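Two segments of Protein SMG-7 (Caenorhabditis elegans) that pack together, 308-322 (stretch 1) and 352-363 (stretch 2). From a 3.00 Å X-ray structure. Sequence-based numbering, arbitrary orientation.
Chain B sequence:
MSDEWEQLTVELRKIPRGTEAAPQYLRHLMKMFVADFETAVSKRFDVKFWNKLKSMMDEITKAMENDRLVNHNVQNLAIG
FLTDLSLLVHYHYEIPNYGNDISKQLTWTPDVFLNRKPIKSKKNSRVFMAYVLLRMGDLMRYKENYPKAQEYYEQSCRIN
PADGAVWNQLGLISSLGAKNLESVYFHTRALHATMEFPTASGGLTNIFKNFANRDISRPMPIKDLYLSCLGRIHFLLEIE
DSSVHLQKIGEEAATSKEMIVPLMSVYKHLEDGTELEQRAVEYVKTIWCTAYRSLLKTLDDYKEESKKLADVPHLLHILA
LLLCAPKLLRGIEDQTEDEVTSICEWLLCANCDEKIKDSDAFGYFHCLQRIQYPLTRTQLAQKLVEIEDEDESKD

Stretch 1 (308-322) KLADVPHLLHILALL
Stretch 2, residues 352-363: CDEKIKDSDAFG

A segment without regular helix or strand, 352-363, runs alongside a helix-bearing one, 308-322, and together they bury 595 Å². After K308, residues 309-311 form a 3-10 segment; V312 (phi/psi -142/63) precedes a helical run that includes H314 to L322. Stretch 2 follows it in the same direction, with CA-CA separations of 6.7 Å for L309-C352, 5.8 Å for P313-I356 and 6.2 Å for H314-D358.

H317 covers the most surface. Its side chain points toward stretch 2 with chi1 -94° and chi2 -71°, placing H317 NE2 3.0 Å from I356 O in a nearly straight hydrogen bond (167°) near the ring plane. This bond satisfies a carbonyl of a segment that has no regular secondary structure. One face of the H317 ring is covered by D358 CB, 3.6 Å from the ring centroid, while the F362 ring lies obliquely to the H317 ring, with centroids 5.7 Å apart and planes at 47°.

I356 (phi/psi -122/107, rotamer m, t) supplies the apolar counterpart. I356 CD1 meets L316 CD1 at 3.7 Å, and I356 CG2 lies 4.0 Å from P313 CB, so the side chain reaches residues three apart in sequence, P313 and L316. P313 CB also approaches K357 O at 3.4 Å.

Farther along, F362 (chi1 -45°, chi2 -61°) receives L321 CD1 over one ring face, 4.2 Å from the centroid; L321 is m, t. At the other end, C352 (m) places SG 3.6 Å from L309 CB and 3.9 Å from A310 CB.

The CA-to-CB bond of H314 (m, chi2 151°) points sideways to stretch 2, but the end of its side chain comes nearer, and H314 NE2 donates to S359 OG at 3.2 Å (140°). S359, at phi/psi 62/-4 with chi1 72°, in turn donates from OG to D358 O at a very short 2.5 Å, linking the histidine to the backbone through the hydroxyl.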

# COMPACT_ATOMS: atom_id res chain seq x y z
N LYS B 308 -31.37 -10.94 -15.08
CA LYS B 308 -30.53 -11.97 -14.49
C LYS B 308 -30.58 -11.83 -12.97
O LYS B 308 -30.69 -10.71 -12.46
CB LYS B 308 -29.09 -11.86 -14.99
N LEU B 309 -30.52 -12.94 -12.26
CA LEU B 309 -30.63 -12.91 -10.80
C LEU B 309 -29.48 -12.12 -10.18
O LEU B 309 -29.67 -11.36 -9.23
CB LEU B 309 -30.71 -14.33 -10.24
CG LEU B 309 -31.22 -14.51 -8.81
CD1 LEU B 309 -32.57 -13.83 -8.61
CD2 LEU B 309 -31.33 -15.99 -8.46
N ALA B 310 -28.29 -12.29 -10.75
CA ALA B 310 -27.09 -11.58 -10.28
C ALA B 310 -27.21 -10.07 -10.45
O ALA B 310 -26.41 -9.31 -9.91
CB ALA B 310 -25.85 -12.10 -10.99
N ASP B 311 -28.21 -9.64 -11.22
CA ASP B 311 -28.43 -8.22 -11.45
C ASP B 311 -29.23 -7.59 -10.31
O ASP B 311 -29.52 -6.40 -10.33
CB ASP B 311 -29.15 -8.00 -12.78
CG ASP B 311 -28.77 -6.69 -13.44
OD1 ASP B 311 -28.23 -5.80 -12.75
OD2 ASP B 311 -29.01 -6.54 -14.66
N VAL B 312 -29.58 -8.40 -9.32
CA VAL B 312 -30.28 -7.89 -8.14
C VAL B 312 -29.84 -8.54 -6.83
O VAL B 312 -30.65 -9.17 -6.15
CB VAL B 312 -31.81 -8.03 -8.29
CG1 VAL B 312 -32.41 -6.77 -8.91
CG2 VAL B 312 -32.16 -9.26 -9.11
N PRO B 313 -28.56 -8.38 -6.46
CA PRO B 313 -28.08 -9.02 -5.23
C PRO B 313 -28.54 -8.29 -3.98
O PRO B 313 -29.07 -8.91 -3.06
CB PRO B 313 -26.55 -8.91 -5.35
CG PRO B 313 -26.27 -8.44 -6.75
CD PRO B 313 -27.48 -7.65 -7.14
N HIS B 314 -28.34 -6.98 -3.96
CA HIS B 314 -28.70 -6.14 -2.82
C HIS B 314 -30.20 -6.18 -2.55
O HIS B 314 -30.64 -6.16 -1.40
CB HIS B 314 -28.26 -4.70 -3.06
CG HIS B 314 -26.80 -4.56 -3.34
ND1 HIS B 314 -26.28 -3.54 -4.12
CD2 HIS B 314 -25.74 -5.29 -2.93
CE1 HIS B 314 -24.97 -3.66 -4.19
NE2 HIS B 314 -24.61 -4.72 -3.47
N LEU B 315 -30.98 -6.25 -3.62
CA LEU B 315 -32.43 -6.27 -3.51
C LEU B 315 -32.91 -7.59 -2.92
O LEU B 315 -33.93 -7.64 -2.23
CB LEU B 315 -33.08 -6.02 -4.87
CG LEU B 315 -34.29 -5.09 -4.86
CD1 LEU B 315 -33.94 -3.77 -4.20
CD2 LEU B 315 -34.81 -4.87 -6.28
N LEU B 316 -32.17 -8.66 -3.18
CA LEU B 316 -32.47 -9.96 -2.58
C LEU B 316 -32.07 -9.98 -1.11
O LEU B 316 -32.69 -10.68 -0.31
CB LEU B 316 -31.77 -11.09 -3.34
CG LEU B 316 -32.28 -11.44 -4.73
CD1 LEU B 316 -31.68 -12.75 -5.22
CD2 LEU B 316 -33.81 -11.50 -4.77
N HIS B 317 -31.05 -9.21 -0.77
CA HIS B 317 -30.57 -9.15 0.61
C HIS B 317 -31.50 -8.35 1.52
O HIS B 317 -31.65 -8.67 2.70
CB HIS B 317 -29.15 -8.61 0.68
CG HIS B 317 -28.10 -9.67 0.68
ND1 HIS B 317 -27.88 -10.51 1.75
CD2 HIS B 317 -27.21 -10.05 -0.27
CE1 HIS B 317 -26.90 -11.35 1.47
NE2 HIS B 317 -26.48 -11.09 0.24
N ILE B 318 -32.12 -7.31 0.97
CA ILE B 318 -33.11 -6.55 1.71
C ILE B 318 -34.32 -7.43 2.02
O ILE B 318 -34.91 -7.36 3.09
CB ILE B 318 -33.55 -5.28 0.95
CG1 ILE B 318 -32.37 -4.31 0.81
CG2 ILE B 318 -34.71 -4.59 1.65
CD1 ILE B 318 -32.75 -2.97 0.23
N LEU B 319 -34.66 -8.28 1.05
CA LEU B 319 -35.75 -9.24 1.21
C LEU B 319 -35.46 -10.22 2.34
O LEU B 319 -36.33 -10.49 3.18
CB LEU B 319 -35.97 -10.01 -0.09
CG LEU B 319 -37.05 -11.09 -0.05
CD1 LEU B 319 -38.43 -10.47 0.07
CD2 LEU B 319 -36.95 -12.00 -1.26
N ALA B 320 -34.25 -10.77 2.36
CA ALA B 320 -33.84 -11.71 3.39
C ALA B 320 -33.82 -11.04 4.76
O ALA B 320 -34.08 -11.68 5.78
CB ALA B 320 -32.48 -12.31 3.06
N LEU B 321 -33.52 -9.75 4.78
CA LEU B 321 -33.56 -8.97 6.01
C LEU B 321 -35.00 -8.81 6.48
O LEU B 321 -35.28 -8.88 7.68
CB LEU B 321 -32.92 -7.59 5.80
CG LEU B 321 -31.39 -7.53 5.78
CD1 LEU B 321 -30.91 -6.09 5.68
CD2 LEU B 321 -30.81 -8.21 7.02
N LEU B 322 -35.90 -8.59 5.53
CA LEU B 322 -37.32 -8.48 5.84
C LEU B 322 -37.87 -9.79 6.40
O LEU B 322 -38.80 -9.79 7.20
CB LEU B 322 -38.11 -8.05 4.60
CG LEU B 322 -37.92 -6.61 4.14
CD1 LEU B 322 -38.73 -6.33 2.89
CD2 LEU B 322 -38.30 -5.65 5.25
N CYS B 352 -27.52 -18.55 -12.59
CA CYS B 352 -26.62 -18.18 -11.50
C CYS B 352 -26.31 -19.38 -10.62
O CYS B 352 -27.00 -20.40 -10.68
CB CYS B 352 -27.22 -17.05 -10.67
SG CYS B 352 -27.56 -15.53 -11.60
N ASP B 353 -25.27 -19.26 -9.79
CA ASP B 353 -24.91 -20.31 -8.85
C ASP B 353 -25.28 -19.92 -7.41
O ASP B 353 -25.69 -18.79 -7.16
CB ASP B 353 -23.43 -20.68 -8.96
CG ASP B 353 -22.53 -19.46 -9.02
OD1 ASP B 353 -22.93 -18.40 -8.51
OD2 ASP B 353 -21.41 -19.58 -9.57
N GLU B 354 -25.12 -20.86 -6.49
CA GLU B 354 -25.57 -20.66 -5.11
C GLU B 354 -24.66 -19.77 -4.27
O GLU B 354 -23.83 -20.27 -3.50
CB GLU B 354 -25.81 -22.00 -4.41
CG GLU B 354 -27.20 -22.56 -4.65
CD GLU B 354 -27.34 -23.98 -4.15
OE1 GLU B 354 -27.02 -24.24 -2.97
OE2 GLU B 354 -27.78 -24.84 -4.95
N LYS B 355 -24.84 -18.46 -4.42
CA LYS B 355 -24.15 -17.45 -3.63
C LYS B 355 -24.66 -16.08 -4.05
O LYS B 355 -24.76 -15.79 -5.24
CB LYS B 355 -22.63 -17.53 -3.81
N ILE B 356 -24.98 -15.24 -3.07
CA ILE B 356 -25.44 -13.88 -3.36
C ILE B 356 -24.53 -12.86 -2.69
O ILE B 356 -24.57 -12.69 -1.47
CB ILE B 356 -26.90 -13.65 -2.93
CG1 ILE B 356 -27.81 -14.71 -3.57
CG2 ILE B 356 -27.35 -12.25 -3.32
CD1 ILE B 356 -29.25 -14.60 -3.15
N LYS B 357 -23.72 -12.18 -3.49
CA LYS B 357 -22.78 -11.17 -2.99
C LYS B 357 -23.48 -10.04 -2.26
O LYS B 357 -24.23 -9.26 -2.85
CB LYS B 357 -21.94 -10.61 -4.15
N ASP B 358 -23.24 -9.93 -0.96
CA ASP B 358 -23.85 -8.89 -0.14
C ASP B 358 -23.08 -7.57 -0.24
O ASP B 358 -23.67 -6.53 -0.54
CB ASP B 358 -23.98 -9.33 1.32
CG ASP B 358 -22.78 -10.14 1.79
OD1 ASP B 358 -21.99 -10.60 0.94
OD2 ASP B 358 -22.63 -10.32 3.02
N SER B 359 -21.78 -7.63 0.02
CA SER B 359 -20.89 -6.45 0.01
C SER B 359 -21.27 -5.41 1.06
O SER B 359 -20.58 -4.40 1.24
CB SER B 359 -20.81 -5.82 -1.38
OG SER B 359 -22.01 -5.15 -1.72
N ASP B 360 -22.37 -5.66 1.76
CA ASP B 360 -22.85 -4.82 2.85
C ASP B 360 -22.48 -5.51 4.15
O ASP B 360 -22.73 -5.00 5.24
CB ASP B 360 -24.36 -4.63 2.74
CG ASP B 360 -24.78 -4.11 1.37
OD1 ASP B 360 -24.13 -3.16 0.87
OD2 ASP B 360 -25.75 -4.64 0.80
N ALA B 361 -21.90 -6.70 4.00
CA ALA B 361 -21.33 -7.46 5.11
C ALA B 361 -22.31 -7.84 6.23
O ALA B 361 -21.99 -7.70 7.40
CB ALA B 361 -20.11 -6.75 5.68
N PHE B 362 -23.49 -8.31 5.86
CA PHE B 362 -24.37 -8.95 6.84
C PHE B 362 -23.76 -10.31 7.13
O PHE B 362 -23.02 -10.85 6.32
CB PHE B 362 -25.79 -9.08 6.31
CG PHE B 362 -26.32 -7.85 5.64
CD1 PHE B 362 -26.44 -6.66 6.33
CD2 PHE B 362 -26.70 -7.88 4.31
CE1 PHE B 362 -26.93 -5.52 5.71
CE2 PHE B 362 -27.19 -6.75 3.68
CZ PHE B 362 -27.30 -5.57 4.39
N GLY B 363 -24.08 -10.88 8.30
CA GLY B 363 -23.40 -12.07 8.77
C GLY B 363 -22.36 -11.63 9.78
O GLY B 363 -21.99 -12.39 10.68